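PDB 3VGL: glucokinase from Streptomyces griseus, which probably catalyses the ATP-dependent phosphorylation of D-glucose to D-glucose 6-phosphate, as a member of the ROK family. Local coordinates for residues Ala200-Leu205 with Lys216-Ala221; Tyr187-Ala192 with Asp211-Lys216; Gln177-Arg182 with Arg234-Trp239; Gly261-Gly266 with Leu293-Gly298. One frame throughout, in Å; residues are numbered along the deposited sequence.

Contact 1: Ala200-Leu205 with Lys216-Ala221; sequences AVLLGL and KHISEA. With ANP (phosphoaminophosphonic acid-adenylate ester), chain E.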
# COMPACT_ATOMS: atom_id res chain seq x y z
N ALA A 200 -18.46 -18.95 17.67
CA ALA A 200 -18.94 -20.20 18.28
C ALA A 200 -19.55 -21.19 17.29
O ALA A 200 -19.19 -22.38 17.29
CB ALA A 200 -19.93 -19.90 19.42
N VAL A 201 -20.46 -20.70 16.44
CA VAL A 201 -21.08 -21.53 15.40
C VAL A 201 -20.04 -22.06 14.41
O VAL A 201 -20.02 -23.25 14.10
CB VAL A 201 -22.22 -20.76 14.68
CG1 VAL A 201 -22.68 -21.51 13.42
CG2 VAL A 201 -23.40 -20.53 15.62
N LEU A 202 -19.16 -21.18 13.94
CA LEU A 202 -18.12 -21.58 13.00
C LEU A 202 -17.23 -22.69 13.56
O LEU A 202 -17.02 -23.71 12.90
CB LEU A 202 -17.27 -20.37 12.57
CG LEU A 202 -16.02 -20.58 11.72
CD1 LEU A 202 -16.38 -21.24 10.42
CD2 LEU A 202 -15.33 -19.25 11.48
N LEU A 203 -16.72 -22.48 14.77
CA LEU A 203 -15.85 -23.47 15.41
C LEU A 203 -16.57 -24.79 15.68
O LEU A 203 -15.99 -25.86 15.53
CB LEU A 203 -15.22 -22.90 16.69
CG LEU A 203 -14.33 -21.66 16.49
CD1 LEU A 203 -14.23 -20.86 17.79
CD2 LEU A 203 -12.94 -22.03 15.98
N GLY A 204 -17.85 -24.70 16.04
CA GLY A 204 -18.69 -25.88 16.27
C GLY A 204 -18.91 -26.76 15.05
O GLY A 204 -19.19 -27.95 15.18
N LEU A 205 -18.76 -26.19 13.85
CA LEU A 205 -18.92 -26.96 12.61
C LEU A 205 -17.66 -27.76 12.28
O LEU A 205 -17.69 -28.65 11.42
CB LEU A 205 -19.28 -26.03 11.44
CG LEU A 205 -20.66 -25.35 11.51
CD1 LEU A 205 -20.76 -24.22 10.49
CD2 LEU A 205 -21.81 -26.34 11.34
N LYS A 216 -15.90 -24.60 3.64
CA LYS A 216 -17.33 -24.91 3.68
C LYS A 216 -17.97 -24.60 5.04
O LYS A 216 -19.14 -24.21 5.10
CB LYS A 216 -17.58 -26.36 3.24
CG LYS A 216 -17.42 -26.51 1.72
CD LYS A 216 -17.44 -27.96 1.22
CE LYS A 216 -17.05 -27.99 -0.27
NZ LYS A 216 -17.32 -29.32 -0.90
N HIS A 217 -17.19 -24.71 6.12
CA HIS A 217 -17.69 -24.32 7.45
C HIS A 217 -18.02 -22.83 7.48
O HIS A 217 -19.02 -22.41 8.05
CB HIS A 217 -16.66 -24.58 8.55
CG HIS A 217 -16.19 -25.99 8.65
ND1 HIS A 217 -15.04 -26.34 9.31
CD2 HIS A 217 -16.72 -27.15 8.17
CE1 HIS A 217 -14.87 -27.65 9.24
NE2 HIS A 217 -15.88 -28.17 8.55
N ILE A 218 -17.14 -22.02 6.88
CA ILE A 218 -17.33 -20.57 6.88
C ILE A 218 -18.64 -20.20 6.18
O ILE A 218 -19.40 -19.36 6.67
CB ILE A 218 -16.13 -19.84 6.21
CG1 ILE A 218 -14.82 -20.22 6.91
CG2 ILE A 218 -16.32 -18.30 6.22
CD1 ILE A 218 -13.56 -19.86 6.11
N SER A 219 -18.91 -20.86 5.07
CA SER A 219 -20.14 -20.63 4.30
C SER A 219 -21.38 -20.99 5.12
O SER A 219 -22.28 -20.16 5.29
CB SER A 219 -20.11 -21.43 3.01
OG SER A 219 -19.14 -20.88 2.11
N GLU A 220 -21.40 -22.21 5.65
CA GLU A 220 -22.53 -22.66 6.47
C GLU A 220 -22.73 -21.76 7.69
O GLU A 220 -23.86 -21.37 8.00
CB GLU A 220 -22.37 -24.14 6.87
CG GLU A 220 -23.58 -24.74 7.64
CD GLU A 220 -24.95 -24.37 7.05
OE1 GLU A 220 -25.08 -24.25 5.81
OE2 GLU A 220 -25.91 -24.22 7.84
N ALA A 221 -21.64 -21.45 8.39
CA ALA A 221 -21.71 -20.56 9.55
C ALA A 221 -22.24 -19.17 9.20
O ALA A 221 -23.07 -18.63 9.92
CB ALA A 221 -20.35 -20.47 10.24
PB ANP E . -9.69 -26.04 -6.57
O1B ANP E . -8.97 -24.70 -6.41
O2B ANP E . -8.86 -27.26 -6.27
N3B ANP E . -10.26 -26.18 -8.18
PA ANP E . -12.02 -25.05 -5.12
O1A ANP E . -13.10 -25.81 -4.35
O2A ANP E . -12.39 -24.21 -6.31
O3A ANP E . -10.88 -26.13 -5.50
O5' ANP E . -11.22 -24.09 -4.11
C5' ANP E . -10.69 -24.58 -2.87
C4' ANP E . -10.60 -23.43 -1.88
O4' ANP E . -11.86 -22.77 -1.79
C3' ANP E . -10.28 -23.96 -0.50
O3' ANP E . -9.62 -22.90 0.20
C2' ANP E . -11.66 -24.17 0.06
O2' ANP E . -11.66 -24.14 1.48
C1' ANP E . -12.48 -23.04 -0.53
N9 ANP E . -13.85 -23.47 -0.84
C8 ANP E . -14.25 -24.38 -1.75
N7 ANP E . -15.61 -24.50 -1.75
C5 ANP E . -16.07 -23.63 -0.83
C6 ANP E . -17.39 -23.22 -0.27
N6 ANP E . -18.54 -23.78 -0.74
N1 ANP E . -17.40 -22.26 0.67
C2 ANP E . -16.28 -21.68 1.17
N3 ANP E . -15.05 -22.01 0.72
C4 ANP E . -14.91 -22.95 -0.23
O HOH W 1 -14.59 -24.82 11.95
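Leu202 and Leu205 of residues 200-205 meet His217 and Ala221 on helix 215-223, the two short helix axes passing 8.8 Å apart with their directions 139° from parallel. The backbones come nearest at Leu202 and Ala221, whose CA atoms are 5.1 Å apart, a spacing that the small methyl of Ala221 permits. That methyl is met by Leu202 CA, by Leu205 CD1 at 3.8 Å from Ala221 CB and by Val201 CG1. Leu202 holds CG anti to its backbone N (chi1 173°), and CD1 beyond it rests on the backbone between His217 and Ile218, 3.7 Å from Ile218 N. On the far flank Leu205 lays CD1 against the backbone turn from His217 to Ala221. The imidazole of His217 lies with one face under Leu205 O, which sits 3.4 Å from NE2, above the plane and toward the rim, at an angle too poor for a hydrogen bond. A water links the two segments instead, donating to Leu202 O at 2.8 Å and hydrogen-bonded to His217 ND1. Ser219, turned from this interface, donates through OG to N1 of the bound nucleotide. In this cluster of obliquely packed helices beside the adenine pocket, helix 227-251 packs on Leu202 and Ala221 through Val228 and Ala229, while helix 181-194 receives Ile218 on Leu184, Val185 and Ala188.

Contact 2: Tyr187-Ala192 with Asp211-Lys216; sequences YAKQRA and DGIEGK. With ANP (phosphoaminophosphonic acid-adenylate ester), chain E.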
# COMPACT_ATOMS: atom_id res chain seq x y z
N TYR A 187 -8.95 -15.24 6.40
CA TYR A 187 -9.68 -14.17 7.06
C TYR A 187 -10.44 -14.71 8.25
O TYR A 187 -10.47 -14.09 9.31
CB TYR A 187 -10.66 -13.49 6.11
CG TYR A 187 -9.96 -12.77 4.97
CD1 TYR A 187 -8.72 -12.14 5.16
CD2 TYR A 187 -10.54 -12.73 3.70
CE1 TYR A 187 -8.08 -11.48 4.11
CE2 TYR A 187 -9.90 -12.08 2.65
CZ TYR A 187 -8.69 -11.45 2.86
OH TYR A 187 -8.07 -10.83 1.81
N ALA A 188 -11.05 -15.88 8.07
CA ALA A 188 -11.83 -16.48 9.16
C ALA A 188 -10.96 -16.96 10.30
O ALA A 188 -11.34 -16.82 11.46
CB ALA A 188 -12.68 -17.59 8.64
N LYS A 189 -9.80 -17.53 9.98
CA LYS A 189 -8.89 -17.97 11.03
C LYS A 189 -8.32 -16.80 11.82
O LYS A 189 -8.19 -16.89 13.04
CB LYS A 189 -7.78 -18.87 10.49
CG LYS A 189 -8.28 -20.25 10.04
CD LYS A 189 -7.16 -21.14 9.52
CE LYS A 189 -7.71 -22.53 9.21
NZ LYS A 189 -6.66 -23.49 8.76
N GLN A 190 -7.97 -15.71 11.13
CA GLN A 190 -7.55 -14.46 11.78
C GLN A 190 -8.62 -13.99 12.77
O GLN A 190 -8.31 -13.65 13.92
CB GLN A 190 -7.31 -13.34 10.76
CG GLN A 190 -6.00 -13.40 9.96
CD GLN A 190 -5.82 -12.23 8.96
OE1 GLN A 190 -6.78 -11.53 8.58
NE2 GLN A 190 -4.58 -12.03 8.51
N ARG A 191 -9.87 -13.97 12.32
CA ARG A 191 -10.96 -13.39 13.10
C ARG A 191 -11.40 -14.31 14.23
O ARG A 191 -11.74 -13.84 15.33
CB ARG A 191 -12.13 -13.00 12.20
CG ARG A 191 -11.82 -11.76 11.36
CD ARG A 191 -12.60 -11.68 10.06
NE ARG A 191 -12.23 -10.47 9.28
CZ ARG A 191 -11.05 -10.29 8.69
NH1 ARG A 191 -10.11 -11.22 8.76
NH2 ARG A 191 -10.79 -9.16 8.03
N ALA A 192 -11.40 -15.62 13.97
CA ALA A 192 -11.75 -16.58 15.02
C ALA A 192 -10.68 -16.64 16.11
O ALA A 192 -11.00 -16.85 17.29
CB ALA A 192 -12.00 -17.97 14.43
N ASP A 211 -7.50 -24.01 13.76
CA ASP A 211 -6.81 -24.79 12.74
C ASP A 211 -7.76 -25.70 11.96
O ASP A 211 -7.48 -26.05 10.80
CB ASP A 211 -5.71 -25.64 13.37
CG ASP A 211 -4.47 -25.71 12.51
OD1 ASP A 211 -4.30 -26.71 11.79
OD2 ASP A 211 -3.67 -24.74 12.56
N GLY A 212 -8.87 -26.08 12.60
CA GLY A 212 -9.87 -26.96 11.99
C GLY A 212 -10.93 -26.25 11.14
O GLY A 212 -11.83 -26.90 10.61
N ILE A 213 -10.82 -24.93 11.01
CA ILE A 213 -11.77 -24.18 10.17
C ILE A 213 -11.54 -24.50 8.70
O ILE A 213 -10.42 -24.35 8.20
CB ILE A 213 -11.64 -22.64 10.38
CG1 ILE A 213 -12.09 -22.24 11.79
CG2 ILE A 213 -12.46 -21.87 9.32
CD1 ILE A 213 -11.65 -20.82 12.21
N GLU A 214 -12.60 -24.95 8.02
CA GLU A 214 -12.56 -25.22 6.58
C GLU A 214 -13.48 -24.27 5.81
O GLU A 214 -14.45 -23.76 6.37
CB GLU A 214 -12.94 -26.68 6.30
CG GLU A 214 -11.93 -27.68 6.83
CD GLU A 214 -12.42 -29.11 6.78
OE1 GLU A 214 -11.87 -29.94 7.54
OE2 GLU A 214 -13.36 -29.40 5.99
N GLY A 215 -13.17 -24.03 4.54
CA GLY A 215 -13.97 -23.11 3.72
C GLY A 215 -15.47 -23.35 3.84
O GLY A 215 -16.23 -22.43 4.11
N LYS A 216 -15.90 -24.60 3.64
CA LYS A 216 -17.33 -24.91 3.68
C LYS A 216 -17.97 -24.60 5.04
O LYS A 216 -19.14 -24.21 5.10
CB LYS A 216 -17.58 -26.36 3.24
CG LYS A 216 -17.42 -26.51 1.72
CD LYS A 216 -17.44 -27.96 1.22
CE LYS A 216 -17.05 -27.99 -0.27
NZ LYS A 216 -17.32 -29.32 -0.90
PB ANP E . -9.69 -26.04 -6.57
O1B ANP E . -8.97 -24.70 -6.41
O2B ANP E . -8.86 -27.26 -6.27
N3B ANP E . -10.26 -26.18 -8.18
PA ANP E . -12.02 -25.05 -5.12
O1A ANP E . -13.10 -25.81 -4.35
O2A ANP E . -12.39 -24.21 -6.31
O3A ANP E . -10.88 -26.13 -5.50
O5' ANP E . -11.22 -24.09 -4.11
C5' ANP E . -10.69 -24.58 -2.87
C4' ANP E . -10.60 -23.43 -1.88
O4' ANP E . -11.86 -22.77 -1.79
C3' ANP E . -10.28 -23.96 -0.50
O3' ANP E . -9.62 -22.90 0.20
C2' ANP E . -11.66 -24.17 0.06
O2' ANP E . -11.66 -24.14 1.48
C1' ANP E . -12.48 -23.04 -0.53
N9 ANP E . -13.85 -23.47 -0.84
C8 ANP E . -14.25 -24.38 -1.75
N7 ANP E . -15.61 -24.50 -1.75
C5 ANP E . -16.07 -23.63 -0.83
C6 ANP E . -17.39 -23.22 -0.27
N6 ANP E . -18.54 -23.78 -0.74
N1 ANP E . -17.40 -22.26 0.67
C2 ANP E . -16.28 -21.68 1.17
N3 ANP E . -15.05 -22.01 0.72
C4 ANP E . -14.91 -22.95 -0.23
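Lys189 meets Ile213 by setting CG anti to its carbonyl carbon (chi1 -70°) and running extended from there to NZ, while Ile213 places CG1 likewise anti to its own carbonyl carbon (chi1 -67°). The two slide past each other in opposite directions. Lys189 CG lies 4.0 Å from Ile213 CD1, and farther out Lys189 CE comes within 3.4 Å of Ile213 O. The lysine tip ends near the backbone of the loop, where NZ makes a weak hydrogen bond of 3.4 Å to Asp211 O. The carboxylate of Asp211 is not in contact with it, OD2 standing 5.0 Å from Lys189 NZ, so any attraction between these charges is probably modest. An alanine in place of Lys189 would probably leave Asp211 O without this weak donor and one flank of Ile213 without its aliphatic cover. The inner end of Ile213 is apolar: CD1 packs 3.6 Å from Ala192 CB, and CG2 lies 4.3 Å from Ala188 CB, two methyls one turn apart on helix 181-194. Ile218 of helix 215-223 also touches Ile213. Glu214 then takes the N-cap position of helix 215-223, and Gly215 O comes 3.0 Å from C2 of the nucleotide. The arrangement is a loop docked on a helix flank at the adenosine pocket of a ROK kinase, whose family belongs to the actin-like ATPase clan.

Contact 3: Gln177-Arg182 with Arg234-Trp239; sequences QYASGR and RELARW. With ANP (phosphoaminophosphonic acid-adenylate ester), chain E.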
# COMPACT_ATOMS: atom_id res chain seq x y z
N GLN A 177 -3.92 -13.53 -3.48
CA GLN A 177 -3.63 -13.60 -2.03
C GLN A 177 -4.67 -12.89 -1.18
O GLN A 177 -4.72 -13.13 0.02
CB GLN A 177 -2.22 -13.05 -1.73
CG GLN A 177 -1.12 -13.87 -2.40
CD GLN A 177 -1.20 -15.32 -2.01
OE1 GLN A 177 -1.41 -15.66 -0.82
NE2 GLN A 177 -1.07 -16.20 -3.00
N TYR A 178 -5.50 -12.06 -1.84
CA TYR A 178 -6.54 -11.26 -1.15
C TYR A 178 -7.94 -11.72 -1.48
O TYR A 178 -8.86 -11.50 -0.69
CB TYR A 178 -6.38 -9.76 -1.50
CG TYR A 178 -5.01 -9.25 -1.09
CD1 TYR A 178 -4.77 -8.83 0.21
CD2 TYR A 178 -3.94 -9.32 -1.99
CE1 TYR A 178 -3.49 -8.40 0.60
CE2 TYR A 178 -2.66 -8.89 -1.61
CZ TYR A 178 -2.46 -8.45 -0.31
OH TYR A 178 -1.21 -8.03 0.14
N ALA A 179 -8.10 -12.34 -2.64
CA ALA A 179 -9.43 -12.85 -3.04
C ALA A 179 -9.27 -14.26 -3.60
O ALA A 179 -8.75 -14.45 -4.72
CB ALA A 179 -10.06 -11.93 -4.08
N SER A 180 -9.69 -15.23 -2.81
CA SER A 180 -9.65 -16.64 -3.18
C SER A 180 -10.32 -17.37 -2.03
O SER A 180 -10.62 -16.76 -0.98
CB SER A 180 -8.20 -17.13 -3.36
OG SER A 180 -7.58 -17.32 -2.09
N GLY A 181 -10.57 -18.66 -2.23
CA GLY A 181 -11.06 -19.51 -1.11
C GLY A 181 -10.01 -19.58 0.01
O GLY A 181 -10.35 -19.55 1.19
N ARG A 182 -8.74 -19.65 -0.37
CA ARG A 182 -7.68 -19.68 0.64
C ARG A 182 -7.64 -18.40 1.45
O ARG A 182 -7.42 -18.47 2.66
CB ARG A 182 -6.29 -19.98 0.05
CG ARG A 182 -6.08 -21.41 -0.27
CD ARG A 182 -4.62 -21.69 -0.56
NE ARG A 182 -4.44 -23.13 -0.71
CZ ARG A 182 -3.35 -23.69 -1.22
NH1 ARG A 182 -3.28 -25.01 -1.32
NH2 ARG A 182 -2.35 -22.93 -1.63
N ARG A 234 -17.22 -10.47 4.15
CA ARG A 234 -17.09 -9.01 3.91
C ARG A 234 -15.68 -8.65 3.43
O ARG A 234 -15.52 -7.88 2.47
CB ARG A 234 -17.47 -8.18 5.15
CG ARG A 234 -17.32 -6.68 4.94
CD ARG A 234 -17.85 -5.85 6.10
NE ARG A 234 -18.53 -4.65 5.61
CZ ARG A 234 -19.82 -4.57 5.30
NH1 ARG A 234 -20.34 -3.44 4.85
NH2 ARG A 234 -20.62 -5.63 5.44
N GLU A 235 -14.67 -9.23 4.08
CA GLU A 235 -13.28 -8.94 3.71
C GLU A 235 -12.97 -9.52 2.33
O GLU A 235 -12.32 -8.86 1.50
CB GLU A 235 -12.30 -9.46 4.78
CG GLU A 235 -10.82 -9.15 4.52
CD GLU A 235 -10.44 -7.70 4.69
OE1 GLU A 235 -11.23 -6.92 5.25
OE2 GLU A 235 -9.32 -7.33 4.25
N LEU A 236 -13.42 -10.75 2.07
CA LEU A 236 -13.25 -11.35 0.73
C LEU A 236 -13.87 -10.46 -0.35
O LEU A 236 -13.25 -10.19 -1.37
CB LEU A 236 -13.85 -12.76 0.66
CG LEU A 236 -13.98 -13.39 -0.72
CD1 LEU A 236 -12.60 -13.64 -1.35
CD2 LEU A 236 -14.78 -14.69 -0.62
N ALA A 237 -15.07 -9.97 -0.07
CA ALA A 237 -15.80 -9.11 -1.00
C ALA A 237 -15.15 -7.76 -1.23
O ALA A 237 -15.21 -7.24 -2.34
CB ALA A 237 -17.25 -8.94 -0.53
N ARG A 238 -14.52 -7.19 -0.21
CA ARG A 238 -13.75 -5.95 -0.33
C ARG A 238 -12.75 -6.08 -1.47
O ARG A 238 -12.67 -5.24 -2.38
CB ARG A 238 -13.03 -5.67 1.00
CG ARG A 238 -11.92 -4.59 0.97
CD ARG A 238 -11.09 -4.67 2.29
NE ARG A 238 -9.95 -3.76 2.32
CZ ARG A 238 -8.96 -3.78 3.22
NH1 ARG A 238 -8.95 -4.66 4.22
NH2 ARG A 238 -7.98 -2.89 3.13
N TRP A 239 -11.99 -7.17 -1.43
CA TRP A 239 -10.94 -7.35 -2.43
C TRP A 239 -11.49 -7.88 -3.74
O TRP A 239 -11.00 -7.50 -4.83
CB TRP A 239 -9.88 -8.29 -1.89
CG TRP A 239 -9.16 -7.70 -0.73
CD1 TRP A 239 -9.35 -8.00 0.60
CD2 TRP A 239 -8.11 -6.74 -0.78
NE1 TRP A 239 -8.49 -7.25 1.38
CE2 TRP A 239 -7.72 -6.47 0.55
CE3 TRP A 239 -7.47 -6.06 -1.82
CZ2 TRP A 239 -6.69 -5.56 0.87
CZ3 TRP A 239 -6.44 -5.13 -1.51
CH2 TRP A 239 -6.07 -4.91 -0.17
PB ANP E . -9.69 -26.04 -6.57
O1B ANP E . -8.97 -24.70 -6.41
O2B ANP E . -8.86 -27.26 -6.27
N3B ANP E . -10.26 -26.18 -8.18
PA ANP E . -12.02 -25.05 -5.12
O1A ANP E . -13.10 -25.81 -4.35
O2A ANP E . -12.39 -24.21 -6.31
O3A ANP E . -10.88 -26.13 -5.50
O5' ANP E . -11.22 -24.09 -4.11
C5' ANP E . -10.69 -24.58 -2.87
C4' ANP E . -10.60 -23.43 -1.88
O4' ANP E . -11.86 -22.77 -1.79
C3' ANP E . -10.28 -23.96 -0.50
O3' ANP E . -9.62 -22.90 0.20
C2' ANP E . -11.66 -24.17 0.06
O2' ANP E . -11.66 -24.14 1.48
C1' ANP E . -12.48 -23.04 -0.53
N9 ANP E . -13.85 -23.47 -0.84
C8 ANP E . -14.25 -24.38 -1.75
N7 ANP E . -15.61 -24.50 -1.75
C5 ANP E . -16.07 -23.63 -0.83
C6 ANP E . -17.39 -23.22 -0.27
N6 ANP E . -18.54 -23.78 -0.74
N1 ANP E . -17.40 -22.26 0.67
C2 ANP E . -16.28 -21.68 1.17
N3 ANP E . -15.05 -22.01 0.72
C4 ANP E . -14.91 -22.95 -0.23
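Tyr178 lays its CB over one face of the Trp239 indole, a CH-pi contact in which CB stands 3.8 Å from the centroid of the five-membered ring and 24° off its normal. The phenol continues toward the six-membered ring, with Tyr178 CD1 3.8 Å from Trp239 CE2; the two ring planes are inclined by 35°. On the opposite face lies Arg238, whose guanidinium centre is covered by Trp239 CZ2. The indole edge is fixed as well: NE1 donates in the ring plane to Glu235 OE2 at 3.0 Å, meeting the oxygen from above the carboxylate plane, and that same OE2 takes the salt bridge from Arg238 NH1. An alanine in place of Trp239 would probably leave the Tyr178 ring and the Arg238 guanidinium without the surface between them and Glu235 OE2 without its indole donor. These residues join helix 227-251 to the turn that enters helix 181-194 in the actin-like ATPase fold of this ROK-family kinase, at a subunit interface: Tyr178 OH is hydrogen-bonded to the backbone O of Asp163 of the second subunit, whose OD2 forms a salt bridge with Arg238 NH2. One turn back from the tryptophan, Leu236 holds CG anti to its backbone N (chi1 169°), and its CD1 lies 3.7 Å from Ala179 CA and 3.6 Å from Ser180 N, a buried amide with no partner in the model. Ser180 is the N-cap of helix 181-194, its OG bonded to Ala183 N, and Gly181 C comes 3.3 Å from ANP O3'.

Contact 4: Gly261-Gly266 with Leu293-Gly298; sequences GVSDEG and LAAQLG. With ANP (phosphoaminophosphonic acid-adenylate ester), chain E.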
# COMPACT_ATOMS: atom_id res chain seq x y z
N GLY A 261 -15.10 -23.08 -6.41
CA GLY A 261 -15.88 -23.78 -5.38
C GLY A 261 -16.79 -22.91 -4.55
O GLY A 261 -17.92 -23.29 -4.29
N VAL A 262 -16.32 -21.74 -4.13
CA VAL A 262 -17.22 -20.96 -3.24
C VAL A 262 -18.43 -20.39 -3.97
O VAL A 262 -19.43 -20.08 -3.33
CB VAL A 262 -16.48 -19.90 -2.44
CG1 VAL A 262 -15.92 -18.86 -3.37
CG2 VAL A 262 -17.39 -19.29 -1.35
N SER A 263 -18.38 -20.32 -5.30
CA SER A 263 -19.55 -19.84 -6.06
C SER A 263 -20.74 -20.78 -5.90
O SER A 263 -21.86 -20.41 -6.18
CB SER A 263 -19.25 -19.63 -7.55
OG SER A 263 -19.13 -20.85 -8.27
N ASP A 264 -20.48 -22.01 -5.44
CA ASP A 264 -21.56 -22.94 -5.10
C ASP A 264 -22.52 -22.35 -4.08
O ASP A 264 -23.68 -22.80 -3.96
CB ASP A 264 -20.98 -24.24 -4.55
CG ASP A 264 -20.32 -25.09 -5.61
OD1 ASP A 264 -20.70 -24.98 -6.80
OD2 ASP A 264 -19.44 -25.90 -5.26
N GLU A 265 -22.05 -21.34 -3.34
CA GLU A 265 -22.87 -20.73 -2.30
C GLU A 265 -23.84 -19.66 -2.80
O GLU A 265 -24.66 -19.18 -2.02
CB GLU A 265 -22.01 -20.18 -1.16
CG GLU A 265 -21.05 -21.20 -0.55
CD GLU A 265 -21.72 -22.38 0.13
OE1 GLU A 265 -22.93 -22.31 0.48
OE2 GLU A 265 -21.03 -23.40 0.35
N GLY A 266 -23.72 -19.27 -4.07
CA GLY A 266 -24.68 -18.34 -4.68
C GLY A 266 -24.66 -16.97 -4.01
O GLY A 266 -23.58 -16.42 -3.76
N LEU A 293 -22.67 -11.95 -11.59
CA LEU A 293 -23.48 -13.18 -11.54
C LEU A 293 -22.71 -14.36 -11.01
O LEU A 293 -21.52 -14.51 -11.28
CB LEU A 293 -24.00 -13.54 -12.94
CG LEU A 293 -24.77 -12.44 -13.67
CD1 LEU A 293 -25.01 -12.85 -15.12
CD2 LEU A 293 -26.07 -12.14 -12.95
N ALA A 294 -23.39 -15.22 -10.25
CA ALA A 294 -22.80 -16.51 -9.90
C ALA A 294 -22.72 -17.38 -11.15
O ALA A 294 -23.63 -17.37 -11.99
CB ALA A 294 -23.65 -17.20 -8.85
N ALA A 295 -21.63 -18.15 -11.26
CA ALA A 295 -21.56 -19.22 -12.24
C ALA A 295 -22.77 -20.13 -12.04
O ALA A 295 -23.00 -20.66 -10.95
CB ALA A 295 -20.25 -20.01 -12.07
N GLN A 296 -23.57 -20.27 -13.09
CA GLN A 296 -24.73 -21.15 -13.03
C GLN A 296 -24.36 -22.61 -12.78
O GLN A 296 -25.12 -23.37 -12.14
CB GLN A 296 -25.54 -21.02 -14.32
CG GLN A 296 -26.40 -19.78 -14.34
CD GLN A 296 -27.31 -19.74 -15.55
OE1 GLN A 296 -27.55 -20.77 -16.19
NE2 GLN A 296 -27.79 -18.56 -15.89
N LEU A 297 -23.19 -23.01 -13.28
CA LEU A 297 -22.67 -24.35 -13.09
C LEU A 297 -21.86 -24.48 -11.80
O LEU A 297 -21.38 -25.57 -11.46
CB LEU A 297 -21.82 -24.78 -14.29
CG LEU A 297 -22.51 -24.72 -15.66
CD1 LEU A 297 -21.46 -24.72 -16.79
CD2 LEU A 297 -23.54 -25.84 -15.83
N GLY A 298 -21.70 -23.35 -11.09
CA GLY A 298 -20.94 -23.32 -9.85
C GLY A 298 -19.53 -23.82 -10.11
O GLY A 298 -18.96 -23.55 -11.16
PB ANP E . -9.69 -26.04 -6.57
O1B ANP E . -8.97 -24.70 -6.41
O2B ANP E . -8.86 -27.26 -6.27
N3B ANP E . -10.26 -26.18 -8.18
PA ANP E . -12.02 -25.05 -5.12
O1A ANP E . -13.10 -25.81 -4.35
O2A ANP E . -12.39 -24.21 -6.31
O3A ANP E . -10.88 -26.13 -5.50
O5' ANP E . -11.22 -24.09 -4.11
C5' ANP E . -10.69 -24.58 -2.87
C4' ANP E . -10.60 -23.43 -1.88
O4' ANP E . -11.86 -22.77 -1.79
C3' ANP E . -10.28 -23.96 -0.50
O3' ANP E . -9.62 -22.90 0.20
C2' ANP E . -11.66 -24.17 0.06
O2' ANP E . -11.66 -24.14 1.48
C1' ANP E . -12.48 -23.04 -0.53
N9 ANP E . -13.85 -23.47 -0.84
C8 ANP E . -14.25 -24.38 -1.75
N7 ANP E . -15.61 -24.50 -1.75
C5 ANP E . -16.07 -23.63 -0.83
C6 ANP E . -17.39 -23.22 -0.27
N6 ANP E . -18.54 -23.78 -0.74
N1 ANP E . -17.40 -22.26 0.67
C2 ANP E . -16.28 -21.68 1.17
N3 ANP E . -15.05 -22.01 0.72
C4 ANP E . -14.91 -22.95 -0.23
O HOH W 2 -23.61 -21.03 -8.30
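Two polar side chains, Ser263 and Asp264, close on the bare backbone of Gly298 where two parallel strands, 255-259 and 291-294, run out into loops in the actin-like ATPase fold of this ROK-family kinase. After the first strand, residues 261-265 wind as a 3-10 segment into helix 267-280; after the second, Ala295 to Gly298 form a type I turn. Gly298 is the meeting point. Ser263 OG approaches its CA to 3.4 Å, with the hydroxyl in the crowded position between backbone N and carbonyl carbon (chi1 74°) and bonded to Gly260 O. Asp264 OD1 comes 3.5 Å from the same Gly298 CA while accepting from Gly299 N. A side chain at Gly298 would run into this carboxylate, and the positive phi of 57° also suits a glycine. At the other end Gly266 CA touches Ala294 CB. The 3-10 segment faces the nucleotide as well: Gly261 N donates to ANP O2A at 2.9 Å, and Glu265 OE2 accepts from the adenine N6 at 2.7 Å, its other oxygen OE1 paired with Arg223. Between the two loops a water donates to both carbonyls, 2.8 Å from Ser263 O and 2.7 Å from Ala295 O.

Overall arrangement
All four contacts have residues beside the bound nucleotide. Contacts 1 and 2 share Lys216 and helix 215-223, with centres 8 Å apart, and they merge where His217 CE1 meets Gly212 O at 3.4 Å. Contact 2 joins contact 3 along helix 181-194, where Tyr187 OH lies 2.7 Å from Tyr178 O in a probable hydrogen bond. In sequence, contacts 1 and 2 are both nested within the loop closed by contact 3. Contact 4 follows them in the chain, yet its Glu265 CG lies 3.3 Å from Ser219 OG of contact 1, beside the adenine. Contact 3 also approaches the sugar site, the Ser180 side chain lying about 8 Å from the bound glucose.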